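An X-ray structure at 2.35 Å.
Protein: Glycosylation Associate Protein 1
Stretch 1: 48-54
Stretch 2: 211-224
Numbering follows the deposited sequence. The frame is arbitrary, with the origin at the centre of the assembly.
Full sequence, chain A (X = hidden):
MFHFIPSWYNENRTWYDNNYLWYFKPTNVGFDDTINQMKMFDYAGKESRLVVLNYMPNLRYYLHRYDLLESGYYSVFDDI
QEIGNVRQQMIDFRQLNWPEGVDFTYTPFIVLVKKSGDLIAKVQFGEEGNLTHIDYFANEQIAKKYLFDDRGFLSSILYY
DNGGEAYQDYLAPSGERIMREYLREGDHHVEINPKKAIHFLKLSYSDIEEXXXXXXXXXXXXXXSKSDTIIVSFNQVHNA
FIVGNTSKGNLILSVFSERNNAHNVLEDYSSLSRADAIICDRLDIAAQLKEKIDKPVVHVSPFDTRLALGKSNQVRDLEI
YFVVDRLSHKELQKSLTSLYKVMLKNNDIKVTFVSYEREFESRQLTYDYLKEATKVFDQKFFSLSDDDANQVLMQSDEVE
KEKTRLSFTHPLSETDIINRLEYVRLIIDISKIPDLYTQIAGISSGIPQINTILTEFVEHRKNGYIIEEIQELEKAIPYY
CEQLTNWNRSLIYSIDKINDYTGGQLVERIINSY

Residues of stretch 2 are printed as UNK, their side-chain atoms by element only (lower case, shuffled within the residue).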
# COMPACT_ATOMS: atom_id res chain seq x y z
N SER A 48 4.98 0.12 21.36
CA SER A 48 4.85 -0.89 20.33
C SER A 48 6.08 -0.88 19.44
O SER A 48 6.83 0.09 19.38
CB SER A 48 3.58 -0.69 19.51
OG SER A 48 3.57 0.57 18.92
N ARG A 49 6.26 -2.00 18.74
CA ARG A 49 7.38 -2.15 17.83
C ARG A 49 6.94 -2.99 16.64
O ARG A 49 6.10 -3.89 16.78
CB ARG A 49 8.59 -2.79 18.52
CG ARG A 49 9.74 -3.10 17.60
CD ARG A 49 11.07 -3.03 18.33
NE ARG A 49 11.20 -4.13 19.25
CZ ARG A 49 11.47 -4.00 20.54
NH1 ARG A 49 11.66 -2.81 21.09
NH2 ARG A 49 11.55 -5.10 21.28
N LEU A 50 7.51 -2.69 15.48
CA LEU A 50 7.25 -3.44 14.26
C LEU A 50 8.30 -4.53 14.09
O LEU A 50 9.48 -4.32 14.37
CB LEU A 50 7.26 -2.49 13.07
CG LEU A 50 6.71 -2.93 11.72
CD1 LEU A 50 5.20 -2.92 11.69
CD2 LEU A 50 7.29 -1.99 10.65
N VAL A 51 7.86 -5.71 13.67
CA VAL A 51 8.75 -6.87 13.50
C VAL A 51 8.62 -7.30 12.05
O VAL A 51 7.63 -7.95 11.67
CB VAL A 51 8.40 -8.02 14.46
CG1 VAL A 51 9.33 -9.19 14.24
CG2 VAL A 51 8.42 -7.56 15.94
N VAL A 52 9.62 -6.97 11.24
CA VAL A 52 9.55 -7.10 9.78
C VAL A 52 10.33 -8.33 9.37
O VAL A 52 11.54 -8.42 9.60
CB VAL A 52 10.09 -5.84 9.08
CG1 VAL A 52 10.09 -6.03 7.56
CG2 VAL A 52 9.26 -4.63 9.48
N LEU A 53 9.65 -9.28 8.72
CA LEU A 53 10.27 -10.57 8.45
C LEU A 53 10.92 -10.65 7.08
O LEU A 53 11.86 -11.43 6.91
CB LEU A 53 9.25 -11.69 8.60
CG LEU A 53 8.65 -11.91 9.98
CD1 LEU A 53 7.75 -13.16 9.98
CD2 LEU A 53 9.72 -12.05 11.04
N ASN A 54 10.45 -9.88 6.10
CA ASN A 54 10.97 -9.98 4.75
C ASN A 54 12.01 -8.90 4.50
O ASN A 54 12.18 -7.96 5.27
CB ASN A 54 9.84 -9.87 3.71
CG ASN A 54 9.09 -8.55 3.81
OD1 ASN A 54 8.63 -8.16 4.88
ND2 ASN A 54 8.95 -7.87 2.69
N UNK A 211 15.77 -19.81 7.50
CA UNK A 211 16.57 -18.84 8.24
C UNK A 211 15.69 -17.79 8.91
O UNK A 211 15.97 -17.36 10.04
c UNK A 211 19.21 -17.62 9.15
c UNK A 211 18.46 -17.09 7.94
c UNK A 211 17.60 -18.20 7.31
c UNK A 211 19.43 -16.50 6.89
N UNK A 212 14.61 -17.35 8.25
CA UNK A 212 13.75 -16.34 8.84
C UNK A 212 13.04 -16.88 10.08
O UNK A 212 12.88 -16.17 11.08
c UNK A 212 12.82 -14.83 5.45
c UNK A 212 13.54 -15.02 6.73
c UNK A 212 12.76 -15.79 7.79
c UNK A 212 11.75 -14.87 8.44
N UNK A 213 12.61 -18.15 10.04
CA UNK A 213 12.03 -18.75 11.24
C UNK A 213 13.02 -18.69 12.39
O UNK A 213 12.65 -18.34 13.53
n UNK A 213 10.72 -22.75 7.40
c UNK A 213 9.79 -21.73 9.89
n UNK A 213 11.78 -24.50 8.45
c UNK A 213 11.03 -23.39 8.52
c UNK A 213 11.59 -20.21 11.00
c UNK A 213 10.55 -20.38 9.88
n UNK A 213 10.62 -22.92 9.70
N UNK A 214 14.28 -18.98 12.11
CA UNK A 214 15.31 -19.01 13.16
C UNK A 214 15.49 -17.63 13.76
O UNK A 214 15.48 -17.47 14.99
c UNK A 214 17.79 -19.37 13.56
o UNK A 214 19.15 -20.85 12.24
c UNK A 214 19.12 -19.86 13.00
c UNK A 214 16.63 -19.53 12.59
o UNK A 214 20.15 -19.24 13.34
N UNK A 215 15.62 -16.60 12.91
CA UNK A 215 15.73 -15.24 13.43
C UNK A 215 14.49 -14.84 14.21
O UNK A 215 14.59 -14.22 15.27
c UNK A 215 17.32 -14.51 11.58
c UNK A 215 16.00 -14.27 12.28
c UNK A 215 18.47 -14.51 12.58
n UNK A 215 19.62 -13.16 14.36
c UNK A 215 18.74 -13.13 13.14
N UNK A 216 13.29 -15.20 13.72
CA UNK A 216 12.09 -14.82 14.46
C UNK A 216 12.04 -15.49 15.84
O UNK A 216 11.72 -14.84 16.84
o UNK A 216 6.34 -14.04 16.99
c UNK A 216 7.42 -14.34 16.19
c UNK A 216 7.75 -15.66 15.88
c UNK A 216 9.61 -14.89 14.54
c UNK A 216 8.85 -15.92 15.07
c UNK A 216 8.18 -13.31 15.69
c UNK A 216 10.82 -15.16 13.68
c UNK A 216 9.27 -13.58 14.88
N UNK A 217 12.31 -16.79 15.90
CA UNK A 217 12.22 -17.45 17.19
C UNK A 217 13.24 -16.87 18.17
O UNK A 217 12.94 -16.72 19.36
c UNK A 217 12.38 -18.96 17.03
c UNK A 217 11.27 -19.53 16.14
c UNK A 217 11.43 -21.03 15.94
c UNK A 217 9.86 -19.20 16.66
N UNK A 218 14.41 -16.46 17.68
CA UNK A 218 15.34 -15.75 18.55
C UNK A 218 14.73 -14.43 19.04
O UNK A 218 14.85 -14.10 20.23
o UNK A 218 17.30 -16.73 17.54
c UNK A 218 17.56 -14.62 18.69
c UNK A 218 16.65 -15.48 17.83
N UNK A 219 14.09 -13.67 18.15
CA UNK A 219 13.45 -12.43 18.58
C UNK A 219 12.41 -12.71 19.65
O UNK A 219 12.32 -12.00 20.66
c UNK A 219 10.72 -8.08 18.59
c UNK A 219 10.04 -9.28 18.57
c UNK A 219 12.06 -10.43 17.80
c UNK A 219 12.80 -11.70 17.38
c UNK A 219 10.71 -10.45 18.16
c UNK A 219 12.72 -9.20 17.84
o UNK A 219 10.08 -6.92 18.97
c UNK A 219 12.06 -8.03 18.23
N UNK A 220 11.59 -13.73 19.41
CA UNK A 220 10.54 -14.12 20.34
C UNK A 220 11.13 -14.42 21.70
O UNK A 220 10.67 -13.90 22.73
c UNK A 220 8.69 -15.90 20.65
c UNK A 220 7.61 -14.85 20.85
c UNK A 220 9.81 -15.33 19.80
c UNK A 220 8.13 -17.12 19.95
N UNK A 221 12.19 -15.24 21.71
CA UNK A 221 12.87 -15.60 22.95
C UNK A 221 13.43 -14.37 23.67
O UNK A 221 13.21 -14.19 24.87
c UNK A 221 14.71 -17.07 23.88
n UNK A 221 14.08 -17.73 24.92
c UNK A 221 16.01 -16.96 24.24
n UNK A 221 16.14 -17.56 25.47
c UNK A 221 14.96 -18.01 25.86
c UNK A 221 13.98 -16.60 22.66
N UNK A 222 14.14 -13.50 22.95
CA UNK A 222 14.86 -12.43 23.63
C UNK A 222 14.00 -11.20 23.89
O UNK A 222 14.26 -10.48 24.86
c UNK A 222 18.39 -12.42 22.01
c UNK A 222 16.08 -12.00 22.83
n UNK A 222 20.50 -11.13 22.43
c UNK A 222 19.30 -11.77 23.05
c UNK A 222 17.15 -13.05 22.64
N UNK A 223 13.02 -10.90 23.04
CA UNK A 223 12.46 -9.55 23.01
C UNK A 223 11.00 -9.47 23.44
O UNK A 223 10.52 -8.36 23.71
c UNK A 223 14.84 -7.86 21.95
o UNK A 223 14.21 -6.90 22.46
c UNK A 223 12.60 -8.94 21.61
c UNK A 223 14.05 -8.88 21.16
o UNK A 223 16.07 -8.01 22.07
N UNK A 224 10.29 -10.58 23.48
CA UNK A 224 8.88 -10.58 23.85
C UNK A 224 8.78 -10.98 25.31
O UNK A 224 9.27 -12.04 25.70
c UNK A 224 6.61 -11.50 23.30
c UNK A 224 8.07 -11.53 22.95
c UNK A 224 8.27 -11.14 21.48

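Position 211 carries four carbons, forked at the second, and none comes near stretch 1. This is Leu 211.

Position 212 also has four carbons, but the fork is at the first, with one arm two carbons long. Its short arm packs against Leu 53. This is Ile 212. Ile 212 CG2 lies 3.8 Å from Leu 53 O and 4.0 Å from Leu 53 CB.

Position 213 has three carbons, a nitrogen, then a carbon bearing two more nitrogens. Its CA-to-CB bond points away from stretch 1, and the side chain makes no contact there. This is Arg 213.

Position 214 has three carbons, the third carrying two oxygens, out of reach of stretch 1: Glu 214.

Position 215 is a row of four carbons ending in nitrogen. CA-to-CB points toward the strand, but the end leads away. This is Lys 215.

Position 216 has one carbon, then a six-carbon ring bearing one oxygen. The ring reaches Val 51 and Leu 53. This is Tyr 216. Its CD1 lies 4.2 Å from Leu 53 CD2 and 4.4 Å from Val 51 CG1, the latter at the ring edge.

Position 217 has four carbons forked at the second, without contact: Leu 217.

Position 218 has one carbon carrying an oxygen and a carbon, far from the strand: Thr 218.

Position 219 repeats the six-carbon ring with one oxygen. That oxygen meets the Arg 49 side chain, and Val 51 packs on the ring. This is Tyr 219. Val 51 CG1 sits over one face, and Val 51 CG2 is 3.5 Å from Tyr 219 CE2.

Position 220 has four carbons forked at the second and no contact: Leu 220.

Position 221 has one carbon and a five-membered ring of three carbons and two nitrogens, no contact with stretch 1: His 221.

Position 222 has four carbons in a row ending in nitrogen, no contact with stretch 1: Lys 222.

Position 223 has three carbons, the last with two oxygens, one near Arg 49: Glu 223.

Position 224 has one carbon carrying two more, without contact. It is Val 224, the first residue to leave helical geometry.

The helix runs nearly antiparallel to the strand, at 157°. The CA-to-CB bonds of Arg 49, Val 51 and Leu 53 point toward the helix. Leu 53 packs on Ile 212 and Tyr 216, and Val 51 on Tyr 216 and Tyr 219, so apolar side chains fill this part of the gap. At the other end, Arg 49 NE and Arg 49 NH2 both donate hydrogen bonds to Tyr 219 OH, at 3.0 and 3.3 Å. Arg 49 NH2 also forms a salt bridge with Glu 223 OE1 at 3.4 Å, pairing opposite charges.

Stretch 2 (211-224) LIREKYLTYLHKEV
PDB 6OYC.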